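Local coordinates for SusD/RagB family nutrient-binding outer membrane lipoprotein (Bacteroides vulgatus, PDB 4F7A) that probably binds host glycans such as mucin O-glycans as a nutrient-binding lipoprotein of the outer membrane, at residues D238-I243 against L332-T337; T117-V122 against S194-F199; D276-I281 against Q365-Q370. One frame throughout, in Å; residues are numbered along the deposited sequence. Where two conformers were deposited one is given.

Interaction 1: D238-I243 against L332-T337; sequences DENIQI and LTAAET
Ile241 and Leu332 form an antiparallel hydrogen-bonded pair, their CA atoms 5.0 Å apart. Ile241 N donates to Leu332 O at 2.8 Å, and Leu332 N donates back to Ile241 O at 3.2 Å. Their side chains lie side by side and point the same way, meeting at their roots, where Ile241 CB is 4.0 Å from Leu332 CB. The face of the sheet that carries them is covered by helix 193-210, with Phe199 against Ile241 and Ser202 and Arg206 against Leu332. The pairing belongs to a small two-stranded sheet, 241-243 with 329-332, set within the largely helical SusD-type fold. Just past Leu332 the chain turns into helix 334-346, and Asn240 reaches that helix start. Its CG lies beside the backbone N, anti to the carbonyl carbon (chi1 -79°), and OD1 accepts the almost straight bond from Ala334 N at 2.8 Å. The donor stands above the carbonyl plane, 39° out of it. The other branch of the amide, ND2, rests against the methyl of Thr333, 3.6 Å from its CG2. Thr333 is the N-cap residue, and its OG1 accepts from Glu336 N at 2.9 Å. A water accepts from Ala335 N at 3.1 Å and, weakly, from Asn240 ND2. Three successive N-H groups of the first turn, which have no helical carbonyl before them, are thus supplied by a side-chain amide, a water and a hydroxyl. The helix start is likely to polarise the Asn240 carbonyl. Thr333 O takes two donors from Thr337, whose backbone N and OG1 reach it from opposite faces of its plane.

Interaction 2: T117-V122 against S194-F199; sequences TLILKV and SRWIKF
Phe199 N donates to Arg195 O at 2.9 Å in the regular pattern of helix 193-210, and from this turn the Phe199 side chain heads for Ile119 on helix 111-132. The two short helical segments run in roughly the same direction, 29° apart, with their axes 10.3 Å from each other at closest approach. Phe199 CG is anti to the backbone N (chi1 178°), and the ring lies with one face beneath Ile119. There the branch methyl CG2 sits over the ring centre, 3.6 Å from the centroid, in a CH-pi contact close to the ring normal. The other arm of Ile119 ends at the neighbouring turn, its CD1 lying 3.4 Å from the backbone O of Trp196. Leu120 works at the rims: its CD2 meets the edge of the Trp196 ring in plane, 3.8 Å from CZ3, and comes more loosely to the edge of Phe199 at CE2. Helix 15-30 touches Leu120 through Phe25 and Ile28, and helix 151-174 touches Ile119, so the pair lies inside the helical framework of this TPR-like protein. An alanine in place of Phe199 would probably open a gap beneath Ile119 CG2 and leave Leu120 CD2 without one of its rim partners. Apart from that approach to Trp196 O, the contact is hydrocarbon against hydrocarbon, which suggests that shape and exclusion of water, more than directed bonds, hold the two segments together here.

Interaction 3: D276-I281 against Q365-Q370; sequences DPRISI and QTSFSQ
Arg278 faces Ser367 and Phe368 of helix 356-371 from an Asx turn, in which Asp276 OD1 accepts from Arg278 N at 2.9 Å in the turn that leads into the following short helix; the same residues begin a type I beta turn. Charge pairing organises this turn. Arg278 grips the carboxylate side-on, NE to OD1 and NH2 to OD2, each oxygen using its syn lone pair. The NE bond is nearly straight and lies in the guanidinium plane, while OD1 takes the backbone N on its anti lone pair. Three N-H donors on the two oxygens thus hold the carboxylate's rotation, and a bend about CG-CD (chi3 -71°) brings NE round to OD1. Gln426 on helix 416-431 accepts a further bond from NH2.

One hydrogen bond joins the segments: Arg278 NH1 donates to Ser367 OG at 2.8 Å, the oxygen lying at the guanidinium edge, in its plane, though the N-H angle of 139° is bent.

Packing is centred on Phe368, which brings one corner of its ring, CE1, over one face of the guanidinium, 3.6 Å from Arg278 CZ. The planes are 59° apart, so this is not a parallel stack. Tyr379 also meets the phenyl ring. Pro277, itself partly exposed, makes the apolar contact, crossing Phe368 at about a right angle, its CG coming within 3.4 Å of CE2.

All three contacts are largely buried, interaction 1 nearest the chain centre at about 12 Å from contact centre to chain centre and interaction 3 farthest at about 19 Å, with one partly exposed residue at its margin. Interactions 1 and 2 meet at helix 193-210: Lys198 forms a salt bridge with Glu239, and Ile241 CD1 packs on Phe199. Interactions 1 and 3 meet where helix 334-346 packs on helix 356-371, which follows it, Ala334 and Ala335 touching Thr366. Interactions 2 and 3 do not touch. The chemistry shifts accordingly: backbone and helix-start bonding in interaction 1, apolar helix packing in interaction 2, and an arginine-centred polar network in interaction 3.

Interaction 1: D238-I243 against L332-T337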
loop_
_atom_site.group_PDB
_atom_site.type_symbol
_atom_site.label_atom_id
_atom_site.label_comp_id
_atom_site.label_asym_id
_atom_site.label_seq_id
_atom_site.Cartn_x
_atom_site.Cartn_y
_atom_site.Cartn_z
ATOM N N ASP A 238 6.472 10.912 -13.824
ATOM C CA ASP A 238 6.247 10.299 -15.131
ATOM C C ASP A 238 6.679 8.830 -15.138
ATOM O O ASP A 238 6.258 8.078 -15.995
ATOM C CB ASP A 238 6.963 11.086 -16.229
ATOM C CG ASP A 238 6.376 12.471 -16.438
ATOM O OD1 ASP A 238 5.176 12.675 -16.154
ATOM O OD2 ASP A 238 7.126 13.363 -16.877
ATOM N N GLU A 239 7.485 8.426 -14.157
ATOM C CA GLU A 239 7.988 7.044 -14.060
ATOM C C GLU A 239 7.319 6.234 -12.933
ATOM O O GLU A 239 7.793 5.167 -12.545
ATOM C CB GLU A 239 9.524 7.049 -13.914
ATOM C CG GLU A 239 10.215 7.696 -15.131
ATOM C CD GLU A 239 11.708 7.407 -15.248
ATOM O OE1 GLU A 239 12.362 7.025 -14.262
ATOM O OE2 GLU A 239 12.240 7.618 -16.348
ATOM N N ASN A 240 6.212 6.742 -12.405
ATOM C CA ASN A 240 5.529 6.058 -11.300
ATOM C C ASN A 240 5.126 4.647 -11.772
ATOM O O ASN A 240 4.710 4.466 -12.907
ATOM C CB ASN A 240 4.262 6.830 -10.903
ATOM C CG ASN A 240 4.546 8.029 -10.051
ATOM O OD1 ASN A 240 5.705 8.286 -9.692
ATOM N ND2 ASN A 240 3.490 8.799 -9.738
ATOM N N ILE A 241 5.274 3.663 -10.895
ATOM C CA ILE A 241 4.792 2.314 -11.183
ATOM C C ILE A 241 3.281 2.341 -10.976
ATOM O O ILE A 241 2.795 2.663 -9.888
ATOM C CB ILE A 241 5.430 1.256 -10.268
ATOM C CG1 ILE A 241 6.977 1.363 -10.308
ATOM C CG2 ILE A 241 4.935 -0.163 -10.639
ATOM C CD1 ILE A 241 7.642 1.338 -11.724
ATOM N N GLN A 242 2.556 1.990 -12.033
ATOM C CA GLN A 242 1.104 2.041 -12.034
ATOM C C GLN A 242 0.594 1.101 -13.109
ATOM O O GLN A 242 1.192 0.982 -14.170
ATOM C CB GLN A 242 0.608 3.456 -12.304
ATOM C CG GLN A 242 1.178 4.134 -13.525
ATOM C CD GLN A 242 0.790 5.598 -13.585
ATOM O OE1 GLN A 242 0.478 6.198 -12.575
ATOM N NE2 GLN A 242 0.813 6.171 -14.770
ATOM N N ILE A 243 -0.495 0.424 -12.804
ATOM C CA ILE A 243 -1.012 -0.647 -13.656
ATOM C C ILE A 243 -2.034 -0.161 -14.669
ATOM O O ILE A 243 -3.012 0.511 -14.305
ATOM C CB ILE A 243 -1.661 -1.757 -12.838
ATOM C CG1 ILE A 243 -0.664 -2.340 -11.824
ATOM C CG2 ILE A 243 -2.229 -2.872 -13.800
ATOM C CD1 ILE A 243 0.625 -2.979 -12.413
ATOM N N LEU A 332 3.621 2.433 -6.814
ATOM C CA LEU A 332 4.866 2.962 -6.231
ATOM C C LEU A 332 5.270 4.265 -6.951
ATOM O O LEU A 332 5.542 4.257 -8.141
ATOM C CB LEU A 332 5.974 1.906 -6.326
ATOM C CG LEU A 332 7.209 2.132 -5.456
ATOM C CD1 LEU A 332 7.951 0.823 -5.226
ATOM C CD2 LEU A 332 8.112 3.178 -6.066
ATOM N N THR A 333 5.322 5.368 -6.208
ATOM C CA THR A 333 5.500 6.678 -6.792
ATOM C C THR A 333 6.894 7.203 -6.514
ATOM O O THR A 333 7.557 6.800 -5.543
ATOM C CB THR A 333 4.461 7.687 -6.237
ATOM O OG1 THR A 333 4.668 7.878 -4.829
ATOM C CG2 THR A 333 3.005 7.198 -6.508
ATOM N N ALA A 334 7.310 8.125 -7.377
ATOM C CA ALA A 334 8.458 8.965 -7.163
ATOM C C ALA A 334 8.358 9.719 -5.822
ATOM O O ALA A 334 9.330 9.803 -5.065
ATOM C CB ALA A 334 8.557 9.961 -8.339
ATOM N N ALA A 335 7.187 10.265 -5.518
ATOM C CA ALA A 335 7.012 11.018 -4.270
ATOM C C ALA A 335 7.331 10.114 -3.072
ATOM O O ALA A 335 8.136 10.478 -2.210
ATOM C CB ALA A 335 5.564 11.609 -4.158
ATOM N N GLU A 336 6.724 8.936 -3.028
ATOM C CA GLU A 336 7.024 7.956 -1.966
ATOM C C GLU A 336 8.528 7.686 -1.890
ATOM O O GLU A 336 9.105 7.608 -0.814
ATOM C CB GLU A 336 6.262 6.638 -2.202
ATOM C CG GLU A 336 6.679 5.565 -1.197
ATOM C CD GLU A 336 6.168 4.172 -1.477
ATOM O OE1 GLU A 336 5.342 3.987 -2.399
ATOM O OE2 GLU A 336 6.605 3.258 -0.739
ATOM N N THR A 337 9.160 7.526 -3.038
ATOM C CA THR A 337 10.586 7.217 -3.071
ATOM C C THR A 337 11.418 8.353 -2.416
ATOM O O THR A 337 12.346 8.099 -1.646
ATOM C CB THR A 337 11.048 6.864 -4.505
ATOM O OG1 THR A 337 10.249 5.762 -4.992
ATOM C CG2 THR A 337 12.534 6.464 -4.524
HETATM O O HOH W 1 5.003 10.887 -7.585
#

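Interaction 2: T117-V122 against S194-F199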
loop_
_atom_site.group_PDB
_atom_site.type_symbol
_atom_site.label_atom_id
_atom_site.label_comp_id
_atom_site.label_asym_id
_atom_site.label_seq_id
_atom_site.Cartn_x
_atom_site.Cartn_y
_atom_site.Cartn_z
ATOM N N THR A 117 9.657 -10.882 -13.681
ATOM C CA THR A 117 8.837 -11.810 -12.927
ATOM C C THR A 117 9.141 -11.692 -11.449
ATOM O O THR A 117 8.226 -11.602 -10.636
ATOM C CB THR A 117 9.074 -13.276 -13.342
ATOM O OG1 THR A 117 8.608 -13.475 -14.662
ATOM C CG2 THR A 117 8.332 -14.243 -12.398
ATOM N N LEU A 118 10.428 -11.705 -11.103
ATOM C CA LEU A 118 10.842 -11.661 -9.698
ATOM C C LEU A 118 10.388 -10.377 -9.032
ATOM O O LEU A 118 9.888 -10.407 -7.909
ATOM C CB LEU A 118 12.358 -11.800 -9.565
ATOM C CG LEU A 118 12.865 -13.205 -9.889
ATOM C CD1 LEU A 118 14.385 -13.295 -9.735
ATOM C CD2 LEU A 118 12.190 -14.245 -9.024
ATOM N N ILE A 119 10.572 -9.255 -9.723
ATOM C CA ILE A 119 10.148 -7.949 -9.190
ATOM C C ILE A 119 8.631 -7.948 -8.954
ATOM O O ILE A 119 8.142 -7.548 -7.894
ATOM C CB ILE A 119 10.604 -6.787 -10.123
ATOM C CG1 ILE A 119 12.143 -6.725 -10.158
ATOM C CG2 ILE A 119 10.051 -5.411 -9.624
ATOM C CD1 ILE A 119 12.730 -6.092 -11.405
ATOM N N LEU A 120 7.868 -8.388 -9.940
ATOM C CA LEU A 120 6.421 -8.442 -9.757
ATOM C C LEU A 120 6.011 -9.378 -8.612
ATOM O O LEU A 120 5.056 -9.114 -7.900
ATOM C CB LEU A 120 5.745 -8.880 -11.054
ATOM C CG LEU A 120 5.819 -7.916 -12.216
ATOM C CD1 LEU A 120 5.252 -8.617 -13.480
ATOM C CD2 LEU A 120 5.117 -6.570 -11.906
ATOM N N LYS A 121 6.732 -10.484 -8.444
ATOM C CA LYS A 121 6.410 -11.456 -7.401
ATOM C C LYS A 121 6.610 -10.843 -6.011
ATOM O O LYS A 121 5.781 -11.023 -5.099
ATOM C CB LYS A 121 7.266 -12.708 -7.613
ATOM C CG LYS A 121 6.931 -13.856 -6.700
ATOM C CD LYS A 121 7.549 -15.169 -7.176
ATOM C CE LYS A 121 9.061 -15.198 -7.043
ATOM N NZ LYS A 121 9.705 -16.474 -7.580
ATOM N N VAL A 122 7.679 -10.074 -5.863
ATOM C CA VAL A 122 7.949 -9.370 -4.609
ATOM C C VAL A 122 6.943 -8.243 -4.404
ATOM O O VAL A 122 6.432 -8.050 -3.293
ATOM C CB VAL A 122 9.378 -8.791 -4.557
ATOM C CG1 VAL A 122 9.557 -7.917 -3.309
ATOM C CG2 VAL A 122 10.395 -9.890 -4.605
ATOM N N SER A 194 16.194 -1.116 -17.974
ATOM C CA SER A 194 16.648 -0.183 -16.944
ATOM C C SER A 194 15.532 0.286 -16.028
ATOM O O SER A 194 15.744 0.419 -14.815
ATOM C CB SER A 194 17.346 1.035 -17.547
ATOM O OG SER A 194 18.553 0.682 -18.171
ATOM N N ARG A 195 14.338 0.523 -16.568
ATOM C CA ARG A 195 13.223 0.958 -15.736
ATOM C C ARG A 195 12.725 -0.112 -14.774
ATOM O O ARG A 195 12.301 0.195 -13.666
ATOM C CB ARG A 195 12.082 1.501 -16.600
ATOM C CG ARG A 195 12.406 2.835 -17.286
ATOM C CD ARG A 195 12.023 4.039 -16.447
ATOM N NE ARG A 195 10.573 4.216 -16.404
ATOM C CZ ARG A 195 9.851 4.834 -17.336
ATOM N NH1 ARG A 195 10.422 5.391 -18.396
ATOM N NH2 ARG A 195 8.544 4.907 -17.196
ATOM N N TRP A 196 12.802 -1.372 -15.178
ATOM C CA TRP A 196 12.530 -2.479 -14.260
ATOM C C TRP A 196 13.520 -2.516 -13.101
ATOM O O TRP A 196 13.133 -2.740 -11.966
ATOM C CB TRP A 196 12.530 -3.825 -15.012
ATOM C CG TRP A 196 11.243 -4.101 -15.725
ATOM C CD1 TRP A 196 10.982 -3.884 -17.047
ATOM C CD2 TRP A 196 10.037 -4.636 -15.160
ATOM N NE1 TRP A 196 9.687 -4.254 -17.342
ATOM C CE2 TRP A 196 9.089 -4.724 -16.200
ATOM C CE3 TRP A 196 9.665 -5.045 -13.874
ATOM C CZ2 TRP A 196 7.808 -5.225 -16.000
ATOM C CZ3 TRP A 196 8.377 -5.529 -13.668
ATOM C CH2 TRP A 196 7.458 -5.599 -14.733
ATOM N N ILE A 197 14.792 -2.272 -13.383
ATOM C CA ILE A 197 15.793 -2.239 -12.320
ATOM C C ILE A 197 15.543 -1.069 -11.368
ATOM O O ILE A 197 15.623 -1.214 -10.135
ATOM C CB ILE A 197 17.240 -2.177 -12.870
ATOM C CG1 ILE A 197 17.541 -3.407 -13.744
ATOM C CG2 ILE A 197 18.248 -2.071 -11.677
ATOM C CD1 ILE A 197 18.964 -3.403 -14.428
ATOM N N LYS A 198 15.177 0.089 -11.924
ATOM C CA LYS A 198 14.789 1.253 -11.096
ATOM C C LYS A 198 13.577 0.975 -10.197
ATOM O O LYS A 198 13.554 1.369 -9.020
ATOM C CB LYS A 198 14.563 2.455 -12.009
ATOM C CG LYS A 198 14.398 3.769 -11.307
ATOM C CD LYS A 198 14.109 4.905 -12.289
ATOM C CE LYS A 198 15.191 5.093 -13.315
ATOM N NZ LYS A 198 15.085 6.466 -13.952
ATOM N N PHE A 199 12.591 0.276 -10.740
ATOM C CA PHE A 199 11.462 -0.267 -9.977
ATOM C C PHE A 199 11.993 -1.157 -8.824
ATOM O O PHE A 199 11.676 -0.916 -7.651
ATOM C CB PHE A 199 10.538 -1.025 -10.970
ATOM C CG PHE A 199 9.313 -1.704 -10.364
ATOM C CD1 PHE A 199 8.949 -1.577 -9.036
ATOM C CD2 PHE A 199 8.509 -2.466 -11.188
ATOM C CE1 PHE A 199 7.825 -2.221 -8.548
ATOM C CE2 PHE A 199 7.368 -3.108 -10.713
ATOM C CZ PHE A 199 7.031 -2.998 -9.392
#

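Interaction 3: D276-I281 against Q365-Q370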
loop_
_atom_site.group_PDB
_atom_site.type_symbol
_atom_site.label_atom_id
_atom_site.label_comp_id
_atom_site.label_asym_id
_atom_site.label_seq_id
_atom_site.Cartn_x
_atom_site.Cartn_y
_atom_site.Cartn_z
ATOM N N ASP A 276 -4.729 21.943 1.770
ATOM C CA ASP A 276 -3.920 21.210 0.810
ATOM C C ASP A 276 -4.584 21.290 -0.561
ATOM O O ASP A 276 -5.750 20.927 -0.706
ATOM C CB ASP A 276 -3.774 19.767 1.281
ATOM C CG ASP A 276 -2.686 19.024 0.590
ATOM O OD1 ASP A 276 -2.680 18.989 -0.671
ATOM O OD2 ASP A 276 -1.842 18.436 1.316
ATOM N N PRO A 277 -3.830 21.735 -1.583
ATOM C CA PRO A 277 -4.445 21.844 -2.912
ATOM C C PRO A 277 -4.786 20.510 -3.549
ATOM O O PRO A 277 -5.462 20.490 -4.588
ATOM C CB PRO A 277 -3.389 22.559 -3.748
ATOM C CG PRO A 277 -2.134 22.314 -3.078
ATOM C CD PRO A 277 -2.414 22.118 -1.597
ATOM N N ARG A 278 -4.332 19.396 -2.964
ATOM C CA ARG A 278 -4.747 18.098 -3.475
ATOM C C ARG A 278 -6.180 17.722 -3.028
ATOM O O ARG A 278 -6.764 16.763 -3.559
ATOM C CB ARG A 278 -3.759 17.014 -3.055
ATOM C CG ARG A 278 -2.389 17.131 -3.708
ATOM C CD ARG A 278 -1.319 16.339 -2.965
ATOM N NE ARG A 278 -0.955 16.912 -1.665
ATOM C CZ ARG A 278 0.133 16.548 -0.969
ATOM N NH1 ARG A 278 0.970 15.624 -1.437
ATOM N NH2 ARG A 278 0.392 17.108 0.201
ATOM N N ILE A 279 -6.738 18.449 -2.056
ATOM C CA ILE A 279 -8.025 18.067 -1.473
ATOM C C ILE A 279 -9.133 17.910 -2.551
ATOM O O ILE A 279 -9.878 16.931 -2.537
ATOM C CB ILE A 279 -8.441 19.027 -0.318
ATOM C CG1 ILE A 279 -9.560 18.396 0.526
ATOM C CG2 ILE A 279 -8.839 20.400 -0.834
ATOM C CD1 ILE A 279 -9.855 19.125 1.868
ATOM N N SER A 280 -9.221 18.847 -3.490
ATOM C CA SER A 280 -10.313 18.840 -4.483
ATOM C C SER A 280 -9.972 17.928 -5.663
ATOM O O SER A 280 -10.825 17.608 -6.477
ATOM C CB SER A 280 -10.622 20.249 -5.011
ATOM O OG SER A 280 -9.578 20.779 -5.809
ATOM N N ILE A 281 -8.707 17.521 -5.743
ATOM C CA ILE A 281 -8.258 16.534 -6.732
ATOM C C ILE A 281 -8.617 15.120 -6.283
ATOM O O ILE A 281 -9.140 14.305 -7.058
ATOM C CB ILE A 281 -6.746 16.637 -6.989
ATOM C CG1 ILE A 281 -6.384 18.033 -7.515
ATOM C CG2 ILE A 281 -6.296 15.544 -8.011
ATOM C CD1 ILE A 281 -4.812 18.298 -7.571
ATOM N N GLN A 365 6.882 18.243 -3.419
ATOM C CA GLN A 365 6.817 18.886 -4.705
ATOM C C GLN A 365 6.468 17.840 -5.778
ATOM O O GLN A 365 5.683 18.098 -6.700
ATOM C CB GLN A 365 8.134 19.580 -5.072
ATOM C CG GLN A 365 8.019 20.185 -6.451
ATOM C CD GLN A 365 6.849 21.166 -6.519
ATOM O OE1 GLN A 365 6.881 22.164 -5.754
ATOM N NE2 GLN A 365 5.791 20.888 -7.411
ATOM N N THR A 366 7.071 16.671 -5.652
ATOM C CA THR A 366 6.871 15.605 -6.618
ATOM C C THR A 366 5.409 15.125 -6.612
ATOM O O THR A 366 4.816 14.893 -7.684
ATOM C CB THR A 366 7.881 14.449 -6.376
ATOM O OG1 THR A 366 9.216 14.934 -6.615
ATOM C CG2 THR A 366 7.610 13.257 -7.318
ATOM N N SER A 367 4.835 14.980 -5.418
ATOM C CA SER A 367 3.442 14.611 -5.271
ATOM C C SER A 367 2.504 15.666 -5.877
ATOM O O SER A 367 1.592 15.345 -6.632
ATOM C CB SER A 367 3.110 14.376 -3.805
ATOM O OG SER A 367 1.742 14.094 -3.652
ATOM N N PHE A 368 2.751 16.936 -5.580
ATOM C CA PHE A 368 1.965 18.002 -6.193
ATOM C C PHE A 368 1.992 17.904 -7.727
ATOM O O PHE A 368 0.949 18.020 -8.373
ATOM C CB PHE A 368 2.519 19.370 -5.807
ATOM C CG PHE A 368 1.984 19.931 -4.513
ATOM C CD1 PHE A 368 1.819 19.139 -3.383
ATOM C CD2 PHE A 368 1.686 21.298 -4.420
ATOM C CE1 PHE A 368 1.355 19.690 -2.188
ATOM C CE2 PHE A 368 1.223 21.845 -3.237
ATOM C CZ PHE A 368 1.085 21.028 -2.110
ATOM N N SER A 369 3.183 17.705 -8.293
ATOM C CA SER A 369 3.338 17.580 -9.736
ATOM C C SER A 369 2.604 16.362 -10.318
ATOM O O SER A 369 2.020 16.450 -11.383
ATOM C CB SER A 369 4.818 17.523 -10.115
ATOM O OG SER A 369 5.454 18.744 -9.796
ATOM N N GLN A 370 2.651 15.227 -9.625
ATOM C CA GLN A 370 1.932 14.015 -10.043
ATOM C C GLN A 370 0.457 14.324 -10.311
ATOM O O GLN A 370 -0.120 13.819 -11.260
ATOM C CB GLN A 370 2.002 12.983 -8.922
ATOM C CG GLN A 370 1.313 11.672 -9.194
ATOM C CD GLN A 370 1.343 10.723 -8.023
ATOM O OE1 GLN A 370 2.261 10.757 -7.211
ATOM N NE2 GLN A 370 0.333 9.877 -7.921
#